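Exocyst complex component EXO70 (PDB 2B1E) acts in the secretory pathway as a subunit of the exocyst, the complex that tethers secretory vesicles to sites of exocytosis, and plays a role in exocyst assembly. Local coordinates at residues 10-16 and 62-68; 348-352 and 397-401; 380-384 and 452-456. All coordinates share one frame; numbering follows the deposited sequence.

Contact 1: 10-16 and 62-68; sequences NSVASVK and REENSEF
Arg-62 and Glu-67 meet the residues from Ala-13 to Lys-16 in a surface contact at the N-terminal end of the rod, where helices 15-30 and 66-94 both begin. The Arg-62 guanidinium reaches the carbonyl oxygen Ala-13 O end-on and in its own plane. NH1 of Arg-62 lies 2.8 Å from Ala-13 O, and NH2 of Arg-62 lies 2.9 Å from the same atom. Both bonds are bent, with N-H...O angles of 143° and 138°. The Arg-62 chain bends at chi2 on its way to Ala-13; its CB lies over one face of the Phe-68 ring, toward the rim. Val-15 sets CG1 against CG of Glu-67, with CG1 anti to the Val-15 backbone N (chi1 170°). With an alanine in place of Val-15, the Glu-67 methylenes would probably lose their apolar partner and a gap would open between the two helix starts. One water joins Lys-16 N, 3.1 Å away, to Glu-67 OE2. Both helix starts are capped: Asn-65 OD1 accepts from Phe-68 N, and Ser-14 OG pairs with the backbone N of Asp-17. Acceptance of a cationic group by a neutral carbonyl is likely to polarise the Ala-13 peptide, without forming an ion pair.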
loop_
_atom_site.group_PDB
_atom_site.type_symbol
_atom_site.label_atom_id
_atom_site.label_comp_id
_atom_site.label_asym_id
_atom_site.label_seq_id
_atom_site.Cartn_x
_atom_site.Cartn_y
_atom_site.Cartn_z
ATOM N N ASN A 10 54.892 38.480 30.386
ATOM C CA ASN A 10 55.714 37.710 29.454
ATOM C C ASN A 10 56.685 38.496 28.574
ATOM O O ASN A 10 57.819 38.064 28.370
ATOM C CB ASN A 10 54.828 36.869 28.529
ATOM C CG ASN A 10 53.987 35.850 29.280
ATOM O OD1 ASN A 10 54.315 35.457 30.401
ATOM N ND2 ASN A 10 52.898 35.402 28.650
ATOM N N SER A 11 56.252 39.636 28.043
ATOM C CA SER A 11 57.105 40.395 27.135
ATOM C C SER A 11 58.424 40.878 27.724
ATOM O O SER A 11 59.379 41.118 26.988
ATOM C CB SER A 11 56.336 41.581 26.537
ATOM O OG SER A 11 56.127 42.592 27.495
ATOM N N VAL A 12 58.495 41.015 29.041
ATOM C CA VAL A 12 59.734 41.475 29.649
ATOM C C VAL A 12 60.293 40.504 30.685
ATOM O O VAL A 12 61.157 40.866 31.486
ATOM C CB VAL A 12 59.555 42.877 30.280
ATOM C CG1 VAL A 12 59.241 43.894 29.188
ATOM C CG2 VAL A 12 58.449 42.856 31.312
ATOM N N ALA A 13 59.809 39.265 30.661
ATOM C CA ALA A 13 60.282 38.256 31.604
ATOM C C ALA A 13 61.456 37.487 31.006
ATOM O O ALA A 13 61.538 37.303 29.793
ATOM C CB ALA A 13 59.151 37.287 31.961
ATOM N N SER A 14 62.367 37.044 31.861
ATOM C CA SER A 14 63.518 36.284 31.399
ATOM C C SER A 14 63.083 34.867 31.035
ATOM O O SER A 14 62.048 34.376 31.501
ATOM C CB SER A 14 64.578 36.218 32.502
ATOM O OG SER A 14 64.029 35.666 33.691
ATOM N N VAL A 15 63.870 34.203 30.200
ATOM C CA VAL A 15 63.541 32.834 29.838
ATOM C C VAL A 15 63.553 31.986 31.113
ATOM O O VAL A 15 62.747 31.075 31.272
ATOM C CB VAL A 15 64.547 32.263 28.839
ATOM C CG1 VAL A 15 64.314 30.755 28.669
ATOM C CG2 VAL A 15 64.388 32.975 27.501
ATOM N N LYS A 16 64.465 32.301 32.024
ATOM C CA LYS A 16 64.553 31.563 33.280
ATOM C C LYS A 16 63.237 31.656 34.038
ATOM O O LYS A 16 62.694 30.645 34.478
ATOM C CB LYS A 16 65.695 32.109 34.136
ATOM C CG LYS A 16 65.816 31.489 35.520
ATOM C CD LYS A 16 67.165 31.856 36.133
ATOM C CE LYS A 16 67.283 31.414 37.580
ATOM N NZ LYS A 16 66.377 32.193 38.471
ATOM N N ARG A 62 64.295 38.287 21.826
ATOM C CA ARG A 62 64.717 36.954 22.256
ATOM C C ARG A 62 65.870 36.438 21.397
ATOM O O ARG A 62 65.745 36.332 20.174
ATOM C CB ARG A 62 63.538 35.978 22.168
ATOM C CG ARG A 62 62.293 36.408 22.954
ATOM C CD ARG A 62 62.514 36.318 24.443
ATOM N NE ARG A 62 61.338 36.715 25.215
ATOM C CZ ARG A 62 61.297 36.726 26.543
ATOM N NH1 ARG A 62 62.364 36.355 27.237
ATOM N NH2 ARG A 62 60.204 37.123 27.177
ATOM N N GLU A 63 66.984 36.102 22.040
ATOM C CA GLU A 63 68.160 35.601 21.333
ATOM C C GLU A 63 68.027 34.120 20.983
ATOM O O GLU A 63 67.420 33.347 21.726
ATOM C CB GLU A 63 69.418 35.815 22.184
ATOM C CG GLU A 63 69.762 37.276 22.463
ATOM C CD GLU A 63 69.925 38.100 21.187
ATOM O OE1 GLU A 63 70.359 37.533 20.161
ATOM O OE2 GLU A 63 69.633 39.316 21.212
ATOM N N GLU A 64 68.594 33.729 19.845
ATOM C CA GLU A 64 68.538 32.341 19.394
ATOM C C GLU A 64 69.606 31.492 20.084
ATOM O O GLU A 64 70.658 31.229 19.507
ATOM C CB GLU A 64 68.748 32.260 17.874
ATOM C CG GLU A 64 67.746 33.049 17.030
ATOM C CD GLU A 64 66.337 32.484 17.085
ATOM O OE1 GLU A 64 66.156 31.359 17.590
ATOM O OE2 GLU A 64 65.409 33.162 16.605
ATOM N N ASN A 65 69.349 31.088 21.327
ATOM C CA ASN A 65 70.285 30.243 22.064
ATOM C C ASN A 65 69.527 29.025 22.597
ATOM O O ASN A 65 68.306 28.977 22.503
ATOM C CB ASN A 65 70.945 31.023 23.209
ATOM C CG ASN A 65 69.946 31.788 24.049
ATOM O OD1 ASN A 65 68.913 31.255 24.441
ATOM N ND2 ASN A 65 70.256 33.045 24.339
ATOM N N SER A 66 70.247 28.048 23.149
ATOM C CA SER A 66 69.618 26.829 23.645
ATOM C C SER A 66 68.579 27.072 24.711
ATOM O O SER A 66 67.607 26.336 24.802
ATOM C CB SER A 66 70.664 25.838 24.177
ATOM O OG SER A 66 71.346 26.359 25.303
ATOM N N GLU A 67 68.770 28.108 25.515
ATOM C CA GLU A 67 67.809 28.401 26.570
ATOM C C GLU A 67 66.454 28.744 25.961
ATOM O O GLU A 67 65.418 28.217 26.366
ATOM C CB GLU A 67 68.320 29.558 27.418
ATOM C CG GLU A 67 67.426 29.921 28.574
ATOM C CD GLU A 67 67.894 31.172 29.274
ATOM O OE1 GLU A 67 68.176 32.168 28.569
ATOM O OE2 GLU A 67 67.975 31.157 30.523
ATOM N N PHE A 68 66.469 29.630 24.970
ATOM C CA PHE A 68 65.245 30.050 24.296
ATOM C C PHE A 68 64.619 28.885 23.524
ATOM O O PHE A 68 63.410 28.652 23.588
ATOM C CB PHE A 68 65.572 31.200 23.334
ATOM C CG PHE A 68 64.399 31.691 22.549
ATOM C CD1 PHE A 68 63.235 32.098 23.195
ATOM C CD2 PHE A 68 64.462 31.775 21.163
ATOM C CE1 PHE A 68 62.150 32.583 22.473
ATOM C CE2 PHE A 68 63.382 32.260 20.430
ATOM C CZ PHE A 68 62.225 32.666 21.087
HETATM O O HOH W 1 67.102 33.776 31.386
#

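Contact 2: 348-352 and 397-401; sequences KEKEY and PDVAN
Val-399 O receives the ammonium of Lys-350, with NZ of Lys-350 2.7 Å from Val-399 O and in the plane of that carbonyl. The same nitrogen forms a salt bridge, Lys-350 NZ to Asp-398 OD1, at 2.9 Å. The Lys-350 and Asp-398 side chains cross at about a right angle. A water 3.5 Å from Lys-350 NZ is a weak third partner. That water accepts from Val-399 N at 2.9 Å and donates to Pro-397 O, which links it to the backbone of 397-399. Lys-350 CG sits between the backbone N and the carbonyl carbon (chi1 85°), and the rest of the chain runs out extended to the other loop. The second Asp-398 oxygen has a partner of its own. ND2 of Asn-401 lies 2.6 Å from Asp-398 OD2, on the syn side and 28° out of the carboxylate plane. This bond probably limits rotation of the carboxylate that faces the lysine.

The contact joins two loops at the surface of the helical C-terminal region. One carries the 3-10 turn 349-351 and leads to helix 364-391; the other follows that helix. Beside the polar bonds the packing is apolar. CG2 of Val-399 touches CG of Glu-351 at 3.7 Å, and both side chains rest on Val-381 of helix 364-391. The carboxylate of Glu-351 turns to Arg-385 of the same helix in a salt bridge. Further along, the methyl CB of Ala-400 lies 3.5 Å from Lys-350 O.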
loop_
_atom_site.group_PDB
_atom_site.type_symbol
_atom_site.label_atom_id
_atom_site.label_comp_id
_atom_site.label_asym_id
_atom_site.label_seq_id
_atom_site.Cartn_x
_atom_site.Cartn_y
_atom_site.Cartn_z
ATOM N N LYS A 348 -12.669 -1.570 -22.863
ATOM C CA LYS A 348 -13.923 -1.157 -23.488
ATOM C C LYS A 348 -14.986 -0.800 -22.449
ATOM O O LYS A 348 -15.367 -1.628 -21.615
ATOM C CB LYS A 348 -14.427 -2.267 -24.410
ATOM C CG LYS A 348 -13.461 -2.594 -25.544
ATOM C CD LYS A 348 -13.999 -3.694 -26.444
ATOM C CE LYS A 348 -13.059 -3.966 -27.618
ATOM N NZ LYS A 348 -12.919 -2.792 -28.532
ATOM N N GLU A 349 -15.458 0.441 -22.517
ATOM C CA GLU A 349 -16.462 0.971 -21.594
ATOM C C GLU A 349 -17.657 0.068 -21.315
ATOM O O GLU A 349 -17.999 -0.175 -20.157
ATOM C CB GLU A 349 -16.976 2.322 -22.100
ATOM C CG GLU A 349 -15.930 3.420 -22.103
ATOM C CD GLU A 349 -16.415 4.691 -22.775
ATOM O OE1 GLU A 349 -15.659 5.686 -22.770
ATOM O OE2 GLU A 349 -17.545 4.693 -23.310
ATOM N N LYS A 350 -18.295 -0.425 -22.372
ATOM C CA LYS A 350 -19.469 -1.270 -22.203
ATOM C C LYS A 350 -19.212 -2.446 -21.276
ATOM O O LYS A 350 -20.150 -2.999 -20.708
ATOM C CB LYS A 350 -19.978 -1.785 -23.554
ATOM C CG LYS A 350 -19.303 -3.051 -24.067
ATOM C CD LYS A 350 -20.211 -3.765 -25.076
ATOM C CE LYS A 350 -19.634 -5.106 -25.522
ATOM N NZ LYS A 350 -20.601 -5.892 -26.353
ATOM N N GLU A 351 -17.942 -2.817 -21.125
ATOM C CA GLU A 351 -17.554 -3.936 -20.266
ATOM C C GLU A 351 -17.399 -3.591 -18.786
ATOM O O GLU A 351 -16.973 -4.432 -17.989
ATOM C CB GLU A 351 -16.251 -4.557 -20.768
ATOM C CG GLU A 351 -16.437 -5.508 -21.932
ATOM C CD GLU A 351 -15.137 -6.156 -22.370
ATOM O OE1 GLU A 351 -14.333 -6.548 -21.497
ATOM O OE2 GLU A 351 -14.927 -6.286 -23.592
ATOM N N TYR A 352 -17.725 -2.357 -18.416
ATOM C CA TYR A 352 -17.618 -1.952 -17.019
ATOM C C TYR A 352 -18.925 -1.334 -16.565
ATOM O O TYR A 352 -19.730 -0.903 -17.387
ATOM C CB TYR A 352 -16.468 -0.962 -16.819
ATOM C CG TYR A 352 -15.125 -1.529 -17.209
ATOM C CD1 TYR A 352 -14.701 -1.512 -18.535
ATOM C CD2 TYR A 352 -14.294 -2.125 -16.260
ATOM C CE1 TYR A 352 -13.491 -2.074 -18.909
ATOM C CE2 TYR A 352 -13.079 -2.692 -16.624
ATOM C CZ TYR A 352 -12.686 -2.662 -17.952
ATOM O OH TYR A 352 -11.490 -3.224 -18.329
ATOM N N PRO A 397 -17.288 -13.456 -29.421
ATOM C CA PRO A 397 -18.076 -13.167 -28.221
ATOM C C PRO A 397 -18.662 -11.761 -28.213
ATOM O O PRO A 397 -18.031 -10.814 -28.683
ATOM C CB PRO A 397 -17.068 -13.368 -27.094
ATOM C CG PRO A 397 -16.190 -14.461 -27.639
ATOM C CD PRO A 397 -15.963 -13.984 -29.059
ATOM N N ASP A 398 -19.880 -11.637 -27.695
ATOM C CA ASP A 398 -20.533 -10.342 -27.577
ATOM C C ASP A 398 -20.955 -10.235 -26.119
ATOM O O ASP A 398 -22.100 -10.506 -25.766
ATOM C CB ASP A 398 -21.747 -10.247 -28.509
ATOM C CG ASP A 398 -22.450 -8.902 -28.406
ATOM O OD1 ASP A 398 -21.801 -7.931 -27.959
ATOM O OD2 ASP A 398 -23.639 -8.808 -28.778
ATOM N N VAL A 399 -20.005 -9.857 -25.272
ATOM C CA VAL A 399 -20.242 -9.751 -23.841
ATOM C C VAL A 399 -21.007 -8.501 -23.440
ATOM O O VAL A 399 -21.085 -7.529 -24.200
ATOM C CB VAL A 399 -18.910 -9.765 -23.045
ATOM C CG1 VAL A 399 -18.127 -11.040 -23.356
ATOM C CG2 VAL A 399 -18.082 -8.518 -23.379
ATOM N N ALA A 400 -21.555 -8.539 -22.228
ATOM C CA ALA A 400 -22.306 -7.424 -21.675
ATOM C C ALA A 400 -23.438 -6.992 -22.586
ATOM O O ALA A 400 -23.700 -5.802 -22.737
ATOM C CB ALA A 400 -21.375 -6.249 -21.410
ATOM N N ASN A 401 -24.105 -7.951 -23.206
ATOM C CA ASN A 401 -25.213 -7.619 -24.082
ATOM C C ASN A 401 -26.348 -8.616 -23.921
ATOM O O ASN A 401 -26.377 -9.646 -24.582
ATOM C CB ASN A 401 -24.751 -7.574 -25.540
ATOM C CG ASN A 401 -25.882 -7.242 -26.495
ATOM O OD1 ASN A 401 -26.956 -6.807 -26.069
ATOM N ND2 ASN A 401 -25.644 -7.430 -27.794
HETATM O O HOH W 2 -18.091 -8.269 -26.752
#

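Contact 3: 380-384 and 452-456; sequences AVNLE and YISYM
Glu-384 meets two tyrosine hydroxyls with its two carboxylate oxygens, in a buried contact between helices 364-391 and 440-473. Tyr-452 OH donates to Glu-384 OE1 at 2.7 Å, and Tyr-455 OH donates to Glu-384 OE2 at 2.6 Å. The two approaches differ. Tyr-452 OH comes to the anti side of OE1, somewhat out of the carboxylate plane. Tyr-455 OH reaches OE2 from above that plane. The carboxylate stands nearly upright to both rings, with planes 79° from the Tyr-452 ring and 83° from the Tyr-455 ring. CG of Glu-384 is anti to its backbone N, and the chain runs on extended toward the tyrosines. Tyr-455 meets Glu-384 from the opposite direction, while Tyr-452 crosses it at a slant. The rings also touch each other: Tyr-452 CD1 lies 3.9 Å above the centre of the Tyr-455 ring.

This polar end is the tight part. The Ala-380 end is looser. There CB of Ala-380 comes no nearer than 4.2 Å to CE2 of Tyr-452. The short helix segments run 13.8 Å apart at 33°, so long side chains span the distance between backbones. Ile-413 and Ile-417 of helix 410-429 also pack here, Ile-413 on Glu-384 and Ile-417 on Tyr-452. Loop 397-401 reaches the site too, and Ala-400 N bonds to Glu-384 OE1. Gln-388 NE2 bonds to Glu-384 OE2. Each carboxylate oxygen thus receives two donors. Such bonding would be expected to stabilise a negative charge on the buried carboxylate.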
loop_
_atom_site.group_PDB
_atom_site.type_symbol
_atom_site.label_atom_id
_atom_site.label_comp_id
_atom_site.label_asym_id
_atom_site.label_seq_id
_atom_site.Cartn_x
_atom_site.Cartn_y
_atom_site.Cartn_z
ATOM N N ALA A 380 -16.348 -10.957 -13.983
ATOM C CA ALA A 380 -17.617 -11.313 -14.602
ATOM C C ALA A 380 -17.550 -11.360 -16.127
ATOM O O ALA A 380 -17.932 -12.362 -16.731
ATOM C CB ALA A 380 -18.718 -10.341 -14.150
ATOM N N VAL A 381 -17.062 -10.288 -16.750
ATOM C CA VAL A 381 -16.990 -10.233 -18.209
ATOM C C VAL A 381 -16.046 -11.287 -18.798
ATOM O O VAL A 381 -16.357 -11.902 -19.814
ATOM C CB VAL A 381 -16.567 -8.819 -18.706
ATOM C CG1 VAL A 381 -15.126 -8.537 -18.334
ATOM C CG2 VAL A 381 -16.759 -8.714 -20.212
ATOM N N ASN A 382 -14.894 -11.500 -18.170
ATOM C CA ASN A 382 -13.956 -12.505 -18.671
ATOM C C ASN A 382 -14.502 -13.922 -18.506
ATOM O O ASN A 382 -14.271 -14.786 -19.353
ATOM C CB ASN A 382 -12.607 -12.342 -17.991
ATOM C CG ASN A 382 -11.771 -11.279 -18.664
ATOM O OD1 ASN A 382 -11.074 -11.559 -19.640
ATOM N ND2 ASN A 382 -11.863 -10.044 -18.173
ATOM N N LEU A 383 -15.231 -14.169 -17.423
ATOM C CA LEU A 383 -15.841 -15.481 -17.266
ATOM C C LEU A 383 -16.906 -15.605 -18.358
ATOM O O LEU A 383 -17.123 -16.687 -18.898
ATOM C CB LEU A 383 -16.507 -15.633 -15.902
ATOM C CG LEU A 383 -15.602 -15.961 -14.718
ATOM C CD1 LEU A 383 -16.423 -15.996 -13.446
ATOM C CD2 LEU A 383 -14.901 -17.299 -14.960
ATOM N N GLU A 384 -17.572 -14.497 -18.680
ATOM C CA GLU A 384 -18.604 -14.520 -19.720
ATOM C C GLU A 384 -17.977 -14.785 -21.082
ATOM O O GLU A 384 -18.481 -15.601 -21.866
ATOM C CB GLU A 384 -19.372 -13.192 -19.805
ATOM C CG GLU A 384 -20.704 -13.380 -20.531
ATOM C CD GLU A 384 -21.280 -12.115 -21.147
ATOM O OE1 GLU A 384 -21.195 -11.024 -20.533
ATOM O OE2 GLU A 384 -21.837 -12.228 -22.256
ATOM N N TYR A 452 -26.873 -9.862 -15.691
ATOM C CA TYR A 452 -26.977 -11.304 -15.844
ATOM C C TYR A 452 -28.336 -11.862 -15.441
ATOM O O TYR A 452 -28.712 -12.959 -15.861
ATOM C CB TYR A 452 -25.795 -11.983 -15.125
ATOM C CG TYR A 452 -24.500 -11.594 -15.805
ATOM C CD1 TYR A 452 -24.220 -12.035 -17.102
ATOM C CD2 TYR A 452 -23.632 -10.663 -15.232
ATOM C CE1 TYR A 452 -23.129 -11.546 -17.815
ATOM C CE2 TYR A 452 -22.530 -10.171 -15.940
ATOM C CZ TYR A 452 -22.288 -10.613 -17.232
ATOM O OH TYR A 452 -21.225 -10.100 -17.959
ATOM N N ILE A 453 -29.085 -11.108 -14.639
ATOM C CA ILE A 453 -30.439 -11.529 -14.299
ATOM C C ILE A 453 -31.143 -11.350 -15.641
ATOM O O ILE A 453 -31.919 -12.195 -16.080
ATOM C CB ILE A 453 -31.098 -10.585 -13.265
ATOM C CG1 ILE A 453 -30.544 -10.872 -11.864
ATOM C CG2 ILE A 453 -32.620 -10.740 -13.310
ATOM C CD1 ILE A 453 -30.757 -9.717 -10.862
ATOM N N SER A 454 -30.836 -10.235 -16.302
ATOM C CA SER A 454 -31.424 -9.935 -17.601
ATOM C C SER A 454 -31.081 -11.031 -18.626
ATOM O O SER A 454 -31.918 -11.393 -19.453
ATOM C CB SER A 454 -30.950 -8.559 -18.088
ATOM O OG SER A 454 -31.847 -8.052 -19.064
ATOM N N TYR A 455 -29.859 -11.558 -18.577
ATOM C CA TYR A 455 -29.480 -12.650 -19.483
ATOM C C TYR A 455 -30.454 -13.825 -19.282
ATOM O O TYR A 455 -30.920 -14.424 -20.246
ATOM C CB TYR A 455 -28.054 -13.148 -19.193
ATOM C CG TYR A 455 -26.954 -12.484 -20.004
ATOM C CD1 TYR A 455 -26.830 -11.101 -20.038
ATOM C CD2 TYR A 455 -26.012 -13.246 -20.699
ATOM C CE1 TYR A 455 -25.810 -10.486 -20.732
ATOM C CE2 TYR A 455 -24.968 -12.631 -21.405
ATOM C CZ TYR A 455 -24.882 -11.248 -21.415
ATOM O OH TYR A 455 -23.883 -10.604 -22.119
ATOM N N MET A 456 -30.760 -14.144 -18.026
ATOM C CA MET A 456 -31.664 -15.260 -17.719
ATOM C C MET A 456 -33.124 -15.009 -18.092
ATOM O O MET A 456 -33.865 -15.946 -18.367
ATOM C CB MET A 456 -31.595 -15.631 -16.220
ATOM C CG MET A 456 -30.275 -16.273 -15.772
ATOM S SD MET A 456 -30.340 -17.048 -14.116
ATOM C CE MET A 456 -30.809 -15.669 -13.143
#

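How the contacts relate
From the N terminus, contact 1 closes first. It brings the start of helix 15-30 to the start of helix 66-94, with the rest of helix 15-30 and helices 33-36 and 38-56 between. The other contacts follow much later, on the opposite side of the chain's centre; the centres of contacts 1 and 2 are 105 Å apart. Contact 2 closes a loop holding helix 364-391, and contact 3 one holding helix 410-429. The two cross: 380-384 lies between the segments of contact 2, and 452-456 comes after both. They touch, with Asn-401 N 2.9 Å from Tyr-455 OH. Together they tie two surface loops to helices 364-391 and 440-473.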